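Local structure of leucyl aminopeptidase (Trypanosoma brucei brucei, 5NTD) at residues P65-N68 with P69-E73; T224-E227 with I228-Y232; D246-E250 with R251-G255; A475-F478 with I479-L483; A512-T515 with E516-K520. The protein probably removes leucine and other amino-terminal residues from peptides, as a hexameric, manganese-containing M17 aminopeptidase that binds the inhibitor bestatin at its paired metals. All blocks are in the same frame, centred on the assembly; numbering follows the deposited sequence.

In the fold
In chain order the five contacts run from the N-terminal domain to the C-terminal helix. Contact 1 starts helix 69-77, beside the edge strand 83-89 of the N-terminal sheet, and stands alone: its centre is 38 to 65 Å from the others. Contacts 2 to 5 belong to the catalytic half. Contact 2 lies within helix 222-236; contact 3 ends helix 246-250, with centres about 21 Å apart. Contact 4, at the end of helix 471-480, is about 19 Å from contact 3 centre to centre and approaches the bestatin pocket; contact 5 finishes helix 511-519, its centre about 24 Å from that of contact 4. Contact 1 thus belongs to the N-terminal sheet, the other four to helices of the metal-bearing half.

Contact 1 (P65-N68 with P69-E73)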
loop_
_atom_site.group_PDB
_atom_site.type_symbol
_atom_site.label_atom_id
_atom_site.label_comp_id
_atom_site.label_asym_id
_atom_site.label_seq_id
_atom_site.Cartn_x
_atom_site.Cartn_y
_atom_site.Cartn_z
ATOM N N PRO G 65 54.066 -21.667 -15.926
ATOM C CA PRO G 65 55.124 -21.536 -14.928
ATOM C C PRO G 65 54.766 -21.897 -13.493
ATOM O O PRO G 65 55.652 -22.164 -12.689
ATOM C CB PRO G 65 55.510 -20.052 -15.007
ATOM C CG PRO G 65 54.360 -19.367 -15.652
ATOM C CD PRO G 65 53.751 -20.387 -16.568
ATOM N N PHE G 66 53.488 -21.868 -13.160
ATOM C CA PHE G 66 53.031 -22.112 -11.764
ATOM C C PHE G 66 52.535 -23.532 -11.585
ATOM O O PHE G 66 52.079 -23.882 -10.507
ATOM C CB PHE G 66 51.933 -21.092 -11.351
ATOM C CG PHE G 66 50.757 -21.073 -12.283
ATOM C CD1 PHE G 66 49.762 -22.017 -12.178
ATOM C CD2 PHE G 66 50.695 -20.134 -13.320
ATOM C CE1 PHE G 66 48.698 -22.024 -13.069
ATOM C CE2 PHE G 66 49.644 -20.139 -14.224
ATOM C CZ PHE G 66 48.641 -21.077 -14.102
ATOM N N TYR G 67 52.502 -24.300 -12.655
ATOM C CA TYR G 67 51.807 -25.593 -12.623
ATOM C C TYR G 67 52.611 -26.568 -11.796
ATOM O O TYR G 67 53.811 -26.597 -11.877
ATOM C CB TYR G 67 51.588 -26.169 -14.023
ATOM C CG TYR G 67 50.643 -27.358 -14.076
ATOM C CD1 TYR G 67 51.100 -28.654 -13.944
ATOM C CD2 TYR G 67 49.276 -27.171 -14.288
ATOM C CE1 TYR G 67 50.221 -29.740 -14.005
ATOM C CE2 TYR G 67 48.388 -28.248 -14.357
ATOM C CZ TYR G 67 48.871 -29.529 -14.214
ATOM O OH TYR G 67 47.982 -30.572 -14.257
ATOM N N ASN G 68 51.920 -27.342 -10.989
ATOM C CA ASN G 68 52.525 -28.427 -10.229
ATOM C C ASN G 68 51.414 -29.385 -9.801
ATOM O O ASN G 68 50.275 -29.199 -10.200
ATOM C CB ASN G 68 53.331 -27.878 -9.054
ATOM C CG ASN G 68 52.478 -27.555 -7.845
ATOM O OD1 ASN G 68 51.252 -27.523 -7.914
ATOM N ND2 ASN G 68 53.133 -27.306 -6.720
ATOM N N PRO G 69 51.718 -30.410 -9.000
ATOM C CA PRO G 69 50.656 -31.400 -8.726
ATOM C C PRO G 69 49.493 -30.898 -7.868
ATOM O O PRO G 69 48.375 -31.418 -7.968
ATOM C CB PRO G 69 51.407 -32.506 -7.965
ATOM C CG PRO G 69 52.821 -32.369 -8.454
ATOM C CD PRO G 69 53.047 -30.907 -8.609
ATOM N N ALA G 70 49.753 -29.877 -7.077
ATOM C CA ALA G 70 48.682 -29.230 -6.289
ATOM C C ALA G 70 47.673 -28.517 -7.198
ATOM O O ALA G 70 46.458 -28.619 -7.040
ATOM C CB ALA G 70 49.280 -28.244 -5.292
ATOM N N VAL G 71 48.214 -27.826 -8.177
ATOM C CA VAL G 71 47.409 -27.138 -9.180
ATOM C C VAL G 71 46.580 -28.140 -9.991
ATOM O O VAL G 71 45.414 -27.916 -10.291
ATOM C CB VAL G 71 48.268 -26.294 -10.118
ATOM C CG1 VAL G 71 47.394 -25.658 -11.196
ATOM C CG2 VAL G 71 48.990 -25.210 -9.339
ATOM N N ALA G 72 47.199 -29.251 -10.313
ATOM C CA ALA G 72 46.498 -30.348 -10.989
ATOM C C ALA G 72 45.333 -30.822 -10.129
ATOM O O ALA G 72 44.231 -31.095 -10.630
ATOM C CB ALA G 72 47.435 -31.516 -11.275
ATOM N N GLU G 73 45.577 -30.921 -8.835
ATOM C CA GLU G 73 44.501 -31.348 -7.894
ATOM C C GLU G 73 43.395 -30.263 -7.810
ATOM O O GLU G 73 42.207 -30.583 -7.723
ATOM C CB GLU G 73 45.055 -31.650 -6.517
ATOM C CG GLU G 73 44.061 -32.263 -5.538
ATOM C CD GLU G 73 43.505 -33.606 -5.964
ATOM O OE1 GLU G 73 44.059 -34.190 -6.908
ATOM O OE2 GLU G 73 42.494 -34.083 -5.393
#
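Asn68 and Val71 meet because the Asn68 side chain is turned with CG between its own backbone N and carbonyl carbon (chi1 82°), folding the amide forward over the first turn of helix 69-77. This makes Asn68 the N-cap. Its OD1 accepts from Val71 N at 3.1 Å, a bond nearly straight at hydrogen and lying almost along the C=O axis. A second, weak bond reaches the same oxygen from Ala70 N, 2.9 Å from Asn68 OD1 but bent to 120° at hydrogen. The backbone carbonyl of Asn68 adds the first helical bond, with Ala72 N 3.1 Å from Asn68 O.

Tyr67 has a different rotamer: with CG anti to N (chi1 -169°), its ring is laid alongside the starting helix. Tyr67 CD2 sits 3.9 Å from Val71 CG1, and farther out the hydroxyl reaches the Ala72 methyl, Tyr67 OH to Ala72 CB being 3.2 Å. Val71 is the apolar centre: its CG1 also approaches the edge of the Phe66 ring, near that ring's plane, while CG2 lies 3.6 Å from Phe66 O.

Val71 also packs on Val86 of strand 83-89 and Val102 of strand 99-107, and Phe66 meets Phe144 edge-to-face, so the cap is seated on the N-terminal domain's sheet. Chemically, one amide oxygen serves two backbone N-H groups that have no preceding helical carbonyl to use, and the partial positive charge of the helix start would probably polarise that oxygen further.

Contact 2 (T224-E227 with I228-Y232); sequences TFTE and IAQGY
This is an intrahelical contact, two successive turns of helix 222-236 in the catalytic half of the chain, where Thr226 and Gln230 bring their side chains together one turn apart. The backbone is regular: Ile228, Ala229, Gln230 and Gly231 donate to the carbonyls four residues earlier, the shortest being Gly231 N to Glu227 O at 2.8 Å.

Gln230 runs extended beyond CG and leans back along the helix. Its CG rests 3.4 Å from Thr226 O, and its amide comes up to the Thr226 methyl, with Gln230 OE1 3.8 Å from Thr226 CG2. That methyl faces Gln230 because it lies anti to the Thr226 backbone N; the hydroxyl, placed beside N (chi1 -63°), bonds instead to Thr222 O. On another side of the helix Ile228 folds CG1 back beside its own N, so that Ile228 CD1 reaches Thr224 O at 3.3 Å.

The residues divide between neighbours. Thr224, Glu227 and Ile228 touch helix 6-20, Ala229 packs on Phe320 of helix 314-328, and Phe225 spans from Ala316 of that helix to Leu339 and Leu341 of strand 334-344.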
loop_
_atom_site.group_PDB
_atom_site.type_symbol
_atom_site.label_atom_id
_atom_site.label_comp_id
_atom_site.label_asym_id
_atom_site.label_seq_id
_atom_site.Cartn_x
_atom_site.Cartn_y
_atom_site.Cartn_z
ATOM N N THR G 224 29.567 18.420 -13.676
ATOM C CA THR G 224 30.844 17.680 -13.686
ATOM C C THR G 224 30.930 16.695 -14.860
ATOM O O THR G 224 32.004 16.476 -15.426
ATOM C CB THR G 224 31.192 16.987 -12.388
ATOM O OG1 THR G 224 30.185 16.039 -12.061
ATOM C CG2 THR G 224 31.344 17.998 -11.305
ATOM N N PHE G 225 29.801 16.117 -15.235
ATOM C CA PHE G 225 29.769 15.203 -16.396
ATOM C C PHE G 225 30.169 16.019 -17.646
ATOM O O PHE G 225 30.978 15.592 -18.463
ATOM C CB PHE G 225 28.397 14.595 -16.574
ATOM C CG PHE G 225 28.366 13.292 -17.351
ATOM C CD1 PHE G 225 29.344 12.927 -18.254
ATOM C CD2 PHE G 225 27.268 12.443 -17.191
ATOM C CE1 PHE G 225 29.256 11.741 -18.955
ATOM C CE2 PHE G 225 27.173 11.239 -17.897
ATOM C CZ PHE G 225 28.161 10.896 -18.792
ATOM N N THR G 226 29.605 17.204 -17.750
ATOM C CA THR G 226 29.927 18.086 -18.866
ATOM C C THR G 226 31.436 18.436 -18.882
ATOM O O THR G 226 32.074 18.412 -19.934
ATOM C CB THR G 226 29.091 19.368 -18.813
ATOM O OG1 THR G 226 27.711 19.006 -18.949
ATOM C CG2 THR G 226 29.474 20.334 -19.960
ATOM N N GLU G 227 31.963 18.784 -17.730
ATOM C CA GLU G 227 33.390 19.145 -17.624
ATOM C C GLU G 227 34.272 17.979 -18.008
ATOM O O GLU G 227 35.321 18.151 -18.629
ATOM C CB GLU G 227 33.775 19.601 -16.226
ATOM C CG GLU G 227 33.287 20.998 -15.912
ATOM C CD GLU G 227 33.502 21.340 -14.438
ATOM O OE1 GLU G 227 34.643 21.125 -13.952
ATOM O OE2 GLU G 227 32.546 21.806 -13.761
ATOM N N ILE G 228 33.858 16.793 -17.617
ATOM C CA ILE G 228 34.605 15.576 -17.972
ATOM C C ILE G 228 34.645 15.395 -19.488
ATOM O O ILE G 228 35.692 15.104 -20.063
ATOM C CB ILE G 228 34.026 14.335 -17.286
ATOM C CG1 ILE G 228 34.363 14.396 -15.791
ATOM C CG2 ILE G 228 34.583 13.046 -17.900
ATOM C CD1 ILE G 228 33.472 13.525 -14.930
ATOM N N ALA G 229 33.494 15.568 -20.121
ATOM C CA ALA G 229 33.409 15.489 -21.579
ATOM C C ALA G 229 34.319 16.546 -22.251
ATOM O O ALA G 229 35.043 16.256 -23.198
ATOM C CB ALA G 229 31.985 15.667 -22.047
ATOM N N GLN G 230 34.271 17.760 -21.735
ATOM C CA GLN G 230 35.132 18.857 -22.228
ATOM C C GLN G 230 36.628 18.536 -22.065
ATOM O O GLN G 230 37.415 18.757 -22.973
ATOM C CB GLN G 230 34.805 20.160 -21.514
ATOM C CG GLN G 230 33.493 20.731 -22.005
ATOM C CD GLN G 230 32.908 21.795 -21.103
ATOM O OE1 GLN G 230 33.036 21.744 -19.884
ATOM N NE2 GLN G 230 32.256 22.770 -21.701
ATOM N N GLY G 231 36.986 17.973 -20.931
ATOM C CA GLY G 231 38.357 17.533 -20.672
ATOM C C GLY G 231 38.853 16.534 -21.710
ATOM O O GLY G 231 39.972 16.651 -22.242
ATOM N N TYR G 232 38.026 15.537 -21.994
ATOM C CA TYR G 232 38.372 14.535 -23.018
ATOM C C TYR G 232 38.433 15.185 -24.406
ATOM O O TYR G 232 39.286 14.851 -25.220
ATOM C CB TYR G 232 37.419 13.361 -22.992
ATOM C CG TYR G 232 37.833 12.339 -21.967
ATOM C CD1 TYR G 232 38.891 11.472 -22.215
ATOM C CD2 TYR G 232 37.141 12.209 -20.756
ATOM C CE1 TYR G 232 39.275 10.513 -21.262
ATOM C CE2 TYR G 232 37.526 11.263 -19.805
ATOM C CZ TYR G 232 38.598 10.423 -20.050
ATOM O OH TYR G 232 38.977 9.465 -19.148
#

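Contact 3 (D246-E250 with R251-G255); sequences DDLCE and RGYGG
Tyr253 folds back against Leu248, and its side chain can be followed outward from CB. That carbon lies 3.4 Å from Leu248 O and 3.8 Å from Leu248 CD2, so both the carbonyl and one methyl branch of the leucine touch it. With CG beside the backbone N (chi1 -68°), the ring root is next, Tyr253 CG being 4.1 Å from Leu248 CD2. Farther along, CD2 of the ring has Leu248 O at its edge, in the ring plane. The hydroxyl then leaves the contact altogether and bonds to His384 ND1. Overall the two side chains cross at about a right angle.

What sets Tyr253 there is a Schellman motif ending helix 246-250. Tyr253 N returns to Leu248 O at 2.8 Å, and Gly252 N bonds to Cys249 O at 3.1 Å, arriving from above the carbonyl plane. Gly252, the C-prime residue, turns the chain with a positive phi of 87°, a backbone conformation easiest for a residue without CB. One residue earlier, the aliphatic part of Arg251 lies over the last helical turn, its CG 3.3 Å from Asp247 O.

Tyr253 is also the N-cap residue of helix 254-260, so one short link joins two helices. Glu250 bonds to backbone nitrogens of Lys6 and Ala7 of a neighbouring subunit. Leu248 packs on Ile256 and Tyr257 of helix 254-260; Leu248 and Tyr253 together cover Ile243 of strand 239-244 and Leu269 of strand 268-274.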
loop_
_atom_site.group_PDB
_atom_site.type_symbol
_atom_site.label_atom_id
_atom_site.label_comp_id
_atom_site.label_asym_id
_atom_site.label_seq_id
_atom_site.Cartn_x
_atom_site.Cartn_y
_atom_site.Cartn_z
ATOM N N ASP G 246 18.919 27.627 -19.173
ATOM C CA ASP G 246 17.825 28.410 -19.801
ATOM C C ASP G 246 17.941 28.537 -21.317
ATOM O O ASP G 246 16.944 28.702 -22.013
ATOM C CB ASP G 246 17.700 29.772 -19.139
ATOM C CG ASP G 246 17.183 29.678 -17.696
ATOM O OD1 ASP G 246 16.946 28.561 -17.159
ATOM O OD2 ASP G 246 16.978 30.744 -17.073
ATOM N N ASP G 247 19.149 28.398 -21.856
ATOM C CA ASP G 247 19.329 28.405 -23.333
ATOM C C ASP G 247 18.605 27.263 -23.997
ATOM O O ASP G 247 18.209 27.357 -25.168
ATOM C CB ASP G 247 20.789 28.360 -23.742
ATOM C CG ASP G 247 21.543 29.605 -23.316
ATOM O OD1 ASP G 247 20.931 30.707 -23.272
ATOM O OD2 ASP G 247 22.769 29.492 -23.073
ATOM N N LEU G 248 18.397 26.178 -23.243
ATOM C CA LEU G 248 17.588 25.020 -23.765
ATOM C C LEU G 248 16.162 25.444 -24.018
ATOM O O LEU G 248 15.590 25.188 -25.064
ATOM C CB LEU G 248 17.609 23.837 -22.815
ATOM C CG LEU G 248 18.965 23.135 -22.766
ATOM C CD1 LEU G 248 19.063 22.296 -21.507
ATOM C CD2 LEU G 248 19.176 22.261 -24.001
ATOM N N CYS G 249 15.627 26.193 -23.077
ATOM C CA CYS G 249 14.276 26.769 -23.219
ATOM C C CYS G 249 14.208 27.756 -24.396
ATOM O O CYS G 249 13.377 27.629 -25.269
ATOM C CB CYS G 249 13.829 27.466 -21.931
ATOM S SG CYS G 249 12.104 28.045 -22.041
ATOM N N GLU G 250 15.150 28.702 -24.438
ATOM C CA GLU G 250 15.175 29.747 -25.549
ATOM C C GLU G 250 15.274 29.111 -26.919
ATOM O O GLU G 250 14.669 29.566 -27.870
ATOM C CB GLU G 250 16.323 30.730 -25.412
ATOM C CG GLU G 250 16.487 31.401 -24.038
ATOM C CD GLU G 250 15.335 32.310 -23.603
ATOM O OE1 GLU G 250 14.305 32.416 -24.315
ATOM O OE2 GLU G 250 15.474 32.931 -22.499
ATOM N N ARG G 251 16.000 28.004 -26.996
ATOM C CA ARG G 251 16.210 27.298 -28.280
ATOM C C ARG G 251 15.235 26.157 -28.574
ATOM O O ARG G 251 15.414 25.415 -29.536
ATOM C CB ARG G 251 17.629 26.806 -28.345
ATOM C CG ARG G 251 18.623 27.970 -28.412
ATOM C CD ARG G 251 20.075 27.518 -28.371
ATOM N NE ARG G 251 20.402 26.660 -29.519
ATOM C CZ ARG G 251 21.592 26.112 -29.748
ATOM N NH1 ARG G 251 21.757 25.314 -30.796
ATOM N NH2 ARG G 251 22.621 26.340 -28.936
ATOM N N GLY G 252 14.169 26.054 -27.784
ATOM C CA GLY G 252 13.028 25.152 -28.103
ATOM C C GLY G 252 13.178 23.727 -27.622
ATOM O O GLY G 252 12.372 22.873 -27.956
ATOM N N TYR G 253 14.185 23.477 -26.796
ATOM C CA TYR G 253 14.414 22.140 -26.214
ATOM C C TYR G 253 13.595 21.945 -24.931
ATOM O O TYR G 253 14.129 21.778 -23.830
ATOM C CB TYR G 253 15.899 21.910 -25.939
ATOM C CG TYR G 253 16.723 21.808 -27.208
ATOM C CD1 TYR G 253 16.912 20.585 -27.843
ATOM C CD2 TYR G 253 17.344 22.949 -27.760
ATOM C CE1 TYR G 253 17.701 20.489 -28.995
ATOM C CE2 TYR G 253 18.117 22.866 -28.921
ATOM C CZ TYR G 253 18.290 21.633 -29.535
ATOM O OH TYR G 253 18.993 21.531 -30.698
ATOM N N GLY G 254 12.292 21.981 -25.113
ATOM C CA GLY G 254 11.333 22.012 -23.999
ATOM C C GLY G 254 11.348 20.757 -23.147
ATOM O O GLY G 254 11.058 20.805 -21.942
ATOM N N GLY G 255 11.702 19.641 -23.757
ATOM C CA GLY G 255 11.707 18.353 -23.037
ATOM C C GLY G 255 12.773 18.242 -21.981
ATOM O O GLY G 255 12.513 18.169 -20.797
#

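Contact 4 (A475-F478 with I479-L483)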
loop_
_atom_site.group_PDB
_atom_site.type_symbol
_atom_site.label_atom_id
_atom_site.label_comp_id
_atom_site.label_asym_id
_atom_site.label_seq_id
_atom_site.Cartn_x
_atom_site.Cartn_y
_atom_site.Cartn_z
ATOM N N ALA G 475 7.825 2.810 -24.504
ATOM C CA ALA G 475 8.798 3.878 -24.170
ATOM C C ALA G 475 9.692 4.192 -25.381
ATOM O O ALA G 475 9.993 5.337 -25.685
ATOM C CB ALA G 475 9.637 3.510 -22.976
ATOM N N GLY G 476 10.083 3.141 -26.081
ATOM C CA GLY G 476 10.860 3.285 -27.317
ATOM C C GLY G 476 10.060 4.020 -28.365
ATOM O O GLY G 476 10.531 4.971 -28.987
ATOM N N TYR G 477 8.817 3.611 -28.517
ATOM C CA TYR G 477 7.925 4.244 -29.505
ATOM C C TYR G 477 7.879 5.748 -29.283
ATOM O O TYR G 477 7.952 6.534 -30.210
ATOM C CB TYR G 477 6.508 3.656 -29.473
ATOM C CG TYR G 477 5.547 4.518 -30.253
ATOM C CD1 TYR G 477 5.490 4.450 -31.643
ATOM C CD2 TYR G 477 4.756 5.473 -29.616
ATOM C CE1 TYR G 477 4.651 5.270 -32.376
ATOM C CE2 TYR G 477 3.913 6.300 -30.342
ATOM C CZ TYR G 477 3.870 6.191 -31.716
ATOM O OH TYR G 477 3.062 7.029 -32.436
ATOM N N PHE G 478 7.710 6.146 -28.026
ATOM C CA PHE G 478 7.609 7.566 -27.670
ATOM C C PHE G 478 8.786 8.340 -28.279
ATOM O O PHE G 478 8.634 9.400 -28.879
ATOM C CB PHE G 478 7.592 7.785 -26.157
ATOM C CG PHE G 478 7.573 9.229 -25.767
ATOM C CD1 PHE G 478 8.743 9.968 -25.719
ATOM C CD2 PHE G 478 6.375 9.869 -25.475
ATOM C CE1 PHE G 478 8.722 11.314 -25.377
ATOM C CE2 PHE G 478 6.346 11.219 -25.135
ATOM C CZ PHE G 478 7.512 11.940 -25.079
ATOM N N ILE G 479 9.955 7.790 -28.062
ATOM C CA ILE G 479 11.213 8.407 -28.527
ATOM C C ILE G 479 11.184 8.580 -30.060
ATOM O O ILE G 479 11.536 9.625 -30.560
ATOM C CB ILE G 479 12.427 7.571 -28.128
ATOM C CG1 ILE G 479 12.558 7.530 -26.610
ATOM C CG2 ILE G 479 13.683 8.166 -28.743
ATOM C CD1 ILE G 479 13.469 6.420 -26.106
ATOM N N THR G 480 10.673 7.574 -30.764
ATOM C CA THR G 480 10.629 7.598 -32.237
ATOM C C THR G 480 9.757 8.728 -32.793
ATOM O O THR G 480 10.050 9.260 -33.848
ATOM C CB THR G 480 10.192 6.274 -32.889
ATOM O OG1 THR G 480 8.833 5.982 -32.586
ATOM C CG2 THR G 480 11.069 5.157 -32.403
ATOM N N THR G 481 8.721 9.111 -32.055
ATOM C CA THR G 481 7.820 10.179 -32.513
ATOM C C THR G 481 8.553 11.521 -32.632
ATOM O O THR G 481 8.057 12.432 -33.275
ATOM C CB THR G 481 6.593 10.391 -31.610
ATOM O OG1 THR G 481 6.999 10.935 -30.342
ATOM C CG2 THR G 481 5.816 9.084 -31.422
ATOM N N HIS G 482 9.710 11.617 -32.006
ATOM C CA HIS G 482 10.516 12.856 -32.046
ATOM C C HIS G 482 11.745 12.810 -32.972
ATOM O O HIS G 482 12.567 13.707 -32.991
ATOM C CB HIS G 482 10.903 13.235 -30.646
ATOM C CG HIS G 482 9.711 13.396 -29.778
ATOM N ND1 HIS G 482 8.806 14.433 -29.940
ATOM C CD2 HIS G 482 9.201 12.592 -28.819
ATOM C CE1 HIS G 482 7.822 14.285 -29.079
ATOM N NE2 HIS G 482 8.040 13.182 -28.380
ATOM N N LEU G 483 11.839 11.748 -33.753
ATOM C CA LEU G 483 12.844 11.664 -34.830
ATOM C C LEU G 483 12.470 12.674 -35.898
ATOM O O LEU G 483 11.292 12.865 -36.197
ATOM C CB LEU G 483 12.890 10.273 -35.462
ATOM C CG LEU G 483 13.466 9.180 -34.546
ATOM C CD1 LEU G 483 13.145 7.806 -35.053
ATOM C CD2 LEU G 483 14.971 9.366 -34.384
#
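Tyr477 lays one face of its ring over the Thr481 methyl, with Thr481 CG2 3.5 Å from Tyr477 CZ and the two side chains crossing at about a right angle. The setting is the C-terminal end of helix 471-480, where the chain passes into a type I beta turn from Thr480 to Leu483 and two threonine hydroxyls fold back onto helical carbonyls.

Both threonines hold OG1 between the backbone N and the carbonyl carbon (chi1 67° and 69°), which aims the hydroxyls back up the helix. Thr480 OG1 donates to Tyr477 O at 2.6 Å, in the carbonyl plane and on a lone pair; the same oxygen accepts Thr481 N as well, nearly end-on. Thr481 OG1 donates to the next carbonyl, Phe478 O, again in the plane of that carbonyl.

Phe478 and His482 form the other side-chain pair. Their rings are oblique, planes at 54° and centroids 5.0 Å apart, and the imidazole presents NE2 over one face of the phenyl ring. The other imidazole nitrogen, ND1, is hydrogen-bonded to Ser361 OG, which helps fix the rotation of the ring.

Met460 of strand 460-461 touches Phe478, Thr481 and His482, while Ala475 comes near the bound bicarbonate, beside Arg375 and Leu402 of its pocket. Over one face of the imidazole, Thr481 OG1 stands 3.0 Å above the His482 ring plane, offset toward its rim.

Contact 5 (A512-T515 with E516-K520); sequences ALLT and EYFRK
Leu514 and Phe518, one turn apart, make the closest side-chain approach across these two turns. The phenyl ring lies against the helix with Leu514 O over one face, 3.1 Å above the plane and toward the rim; Phe518 CG is 3.2 Å from that oxygen. The far edge of the Phe518 ring reaches the leucine's CB, Phe518 CE2 to Leu514 CB being 4.1 Å. The ring can lie there because CG stands beside the backbone N (chi1 -63°), turned back toward the preceding turn. The same carbonyl accepts Phe518 N at 2.8 Å, nearly straight at hydrogen.

Next come the regular i to i+4 bonds of helix 511-519, the helix that closes the chain. Glu516, Tyr517 and Arg519 donate to Ala512, Leu513 and Thr515 in turn, and Thr515 OG1 bonds back to Pro511 O.

At the helix's last turn a salt-bridge network gathers on Glu516, whose chain bends at chi2. Arg519 approaches side-on and brings two nitrogens to a single oxygen: Arg519 NE is 2.8 Å from Glu516 OE1 and Arg519 NH2 3.1 Å, both with the carboxylate oxygen close to the guanidinium plane. Lys520 NZ takes the other oxygen, Glu516 OE2, at 2.9 Å on its syn lone pair. Two positive partners would probably favour the ionised carboxylate.

Farther out, Leu514 and Tyr517 pack on strand 395-400, Leu513 and Tyr517 meet Met428 of helix 422-435, and Gln331 NE2 donates to Thr515 O.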
loop_
_atom_site.group_PDB
_atom_site.type_symbol
_atom_site.label_atom_id
_atom_site.label_comp_id
_atom_site.label_asym_id
_atom_site.label_seq_id
_atom_site.Cartn_x
_atom_site.Cartn_y
_atom_site.Cartn_z
ATOM N N ALA G 512 31.639 -1.448 -24.776
ATOM C CA ALA G 512 32.190 -2.565 -25.560
ATOM C C ALA G 512 31.187 -3.065 -26.604
ATOM O O ALA G 512 31.551 -3.445 -27.711
ATOM C CB ALA G 512 32.619 -3.710 -24.669
ATOM N N LEU G 513 29.919 -3.087 -26.225
ATOM C CA LEU G 513 28.816 -3.416 -27.163
ATOM C C LEU G 513 28.904 -2.511 -28.405
ATOM O O LEU G 513 28.899 -2.987 -29.530
ATOM C CB LEU G 513 27.448 -3.230 -26.507
ATOM C CG LEU G 513 26.196 -3.394 -27.377
ATOM C CD1 LEU G 513 26.120 -4.793 -27.946
ATOM C CD2 LEU G 513 24.977 -3.100 -26.529
ATOM N N LEU G 514 28.992 -1.217 -28.161
ATOM C CA LEU G 514 29.103 -0.245 -29.240
ATOM C C LEU G 514 30.394 -0.458 -30.081
ATOM O O LEU G 514 30.364 -0.403 -31.299
ATOM C CB LEU G 514 29.103 1.176 -28.707
ATOM C CG LEU G 514 27.797 1.686 -28.119
ATOM C CD1 LEU G 514 27.981 3.066 -27.511
ATOM C CD2 LEU G 514 26.710 1.732 -29.194
ATOM N N THR G 515 31.501 -0.679 -29.395
ATOM C CA THR G 515 32.761 -0.866 -30.061
ATOM C C THR G 515 32.649 -2.031 -31.045
ATOM O O THR G 515 33.042 -1.921 -32.196
ATOM C CB THR G 515 33.894 -1.103 -29.071
ATOM O OG1 THR G 515 34.030 0.066 -28.247
ATOM C CG2 THR G 515 35.223 -1.330 -29.814
ATOM N N GLU G 516 32.059 -3.122 -30.574
ATOM C CA GLU G 516 31.905 -4.325 -31.376
ATOM C C GLU G 516 30.928 -4.072 -32.510
ATOM O O GLU G 516 31.150 -4.496 -33.658
ATOM C CB GLU G 516 31.487 -5.487 -30.512
ATOM C CG GLU G 516 31.230 -6.784 -31.267
ATOM C CD GLU G 516 32.462 -7.326 -32.002
ATOM O OE1 GLU G 516 33.605 -7.036 -31.580
ATOM O OE2 GLU G 516 32.272 -8.029 -33.027
ATOM N N TYR G 517 29.857 -3.346 -32.215
ATOM C CA TYR G 517 28.874 -2.972 -33.255
ATOM C C TYR G 517 29.564 -2.143 -34.382
ATOM O O TYR G 517 29.408 -2.428 -35.582
ATOM C CB TYR G 517 27.663 -2.214 -32.650
ATOM C CG TYR G 517 26.673 -1.653 -33.673
ATOM C CD1 TYR G 517 25.763 -2.464 -34.302
ATOM C CD2 TYR G 517 26.720 -0.326 -34.044
ATOM C CE1 TYR G 517 24.906 -1.963 -35.287
ATOM C CE2 TYR G 517 25.876 0.192 -35.020
ATOM C CZ TYR G 517 24.982 -0.622 -35.643
ATOM O OH TYR G 517 24.142 -0.113 -36.607
ATOM N N PHE G 518 30.311 -1.145 -33.972
ATOM C CA PHE G 518 31.051 -0.279 -34.933
ATOM C C PHE G 518 32.057 -1.096 -35.801
ATOM O O PHE G 518 32.161 -0.898 -36.990
ATOM C CB PHE G 518 31.835 0.826 -34.228
ATOM C CG PHE G 518 30.995 1.802 -33.477
ATOM C CD1 PHE G 518 29.701 2.064 -33.842
ATOM C CD2 PHE G 518 31.532 2.484 -32.403
ATOM C CE1 PHE G 518 28.927 2.985 -33.129
ATOM C CE2 PHE G 518 30.789 3.400 -31.691
ATOM C CZ PHE G 518 29.479 3.659 -32.065
ATOM N N ARG G 519 32.711 -2.049 -35.163
ATOM C CA ARG G 519 33.687 -2.939 -35.816
ATOM C C ARG G 519 33.116 -3.679 -37.028
ATOM O O ARG G 519 33.810 -3.831 -38.024
ATOM C CB ARG G 519 34.233 -3.999 -34.860
ATOM C CG ARG G 519 35.690 -3.848 -34.487
ATOM C CD ARG G 519 36.074 -4.467 -33.152
ATOM N NE ARG G 519 35.766 -5.885 -32.996
ATOM C CZ ARG G 519 36.560 -6.904 -33.333
ATOM N NH1 ARG G 519 37.741 -6.717 -33.909
ATOM N NH2 ARG G 519 36.144 -8.145 -33.077
ATOM N N LYS G 520 31.855 -4.095 -36.951
ATOM C CA LYS G 520 31.240 -4.904 -38.004
ATOM C C LYS G 520 30.371 -4.116 -38.976
ATOM O O LYS G 520 29.690 -4.727 -39.791
ATOM C CB LYS G 520 30.434 -6.060 -37.408
ATOM C CG LYS G 520 31.199 -6.998 -36.468
ATOM C CD LYS G 520 32.446 -7.642 -37.027
ATOM C CE LYS G 520 33.503 -8.051 -35.958
ATOM N NZ LYS G 520 33.416 -9.367 -35.303
#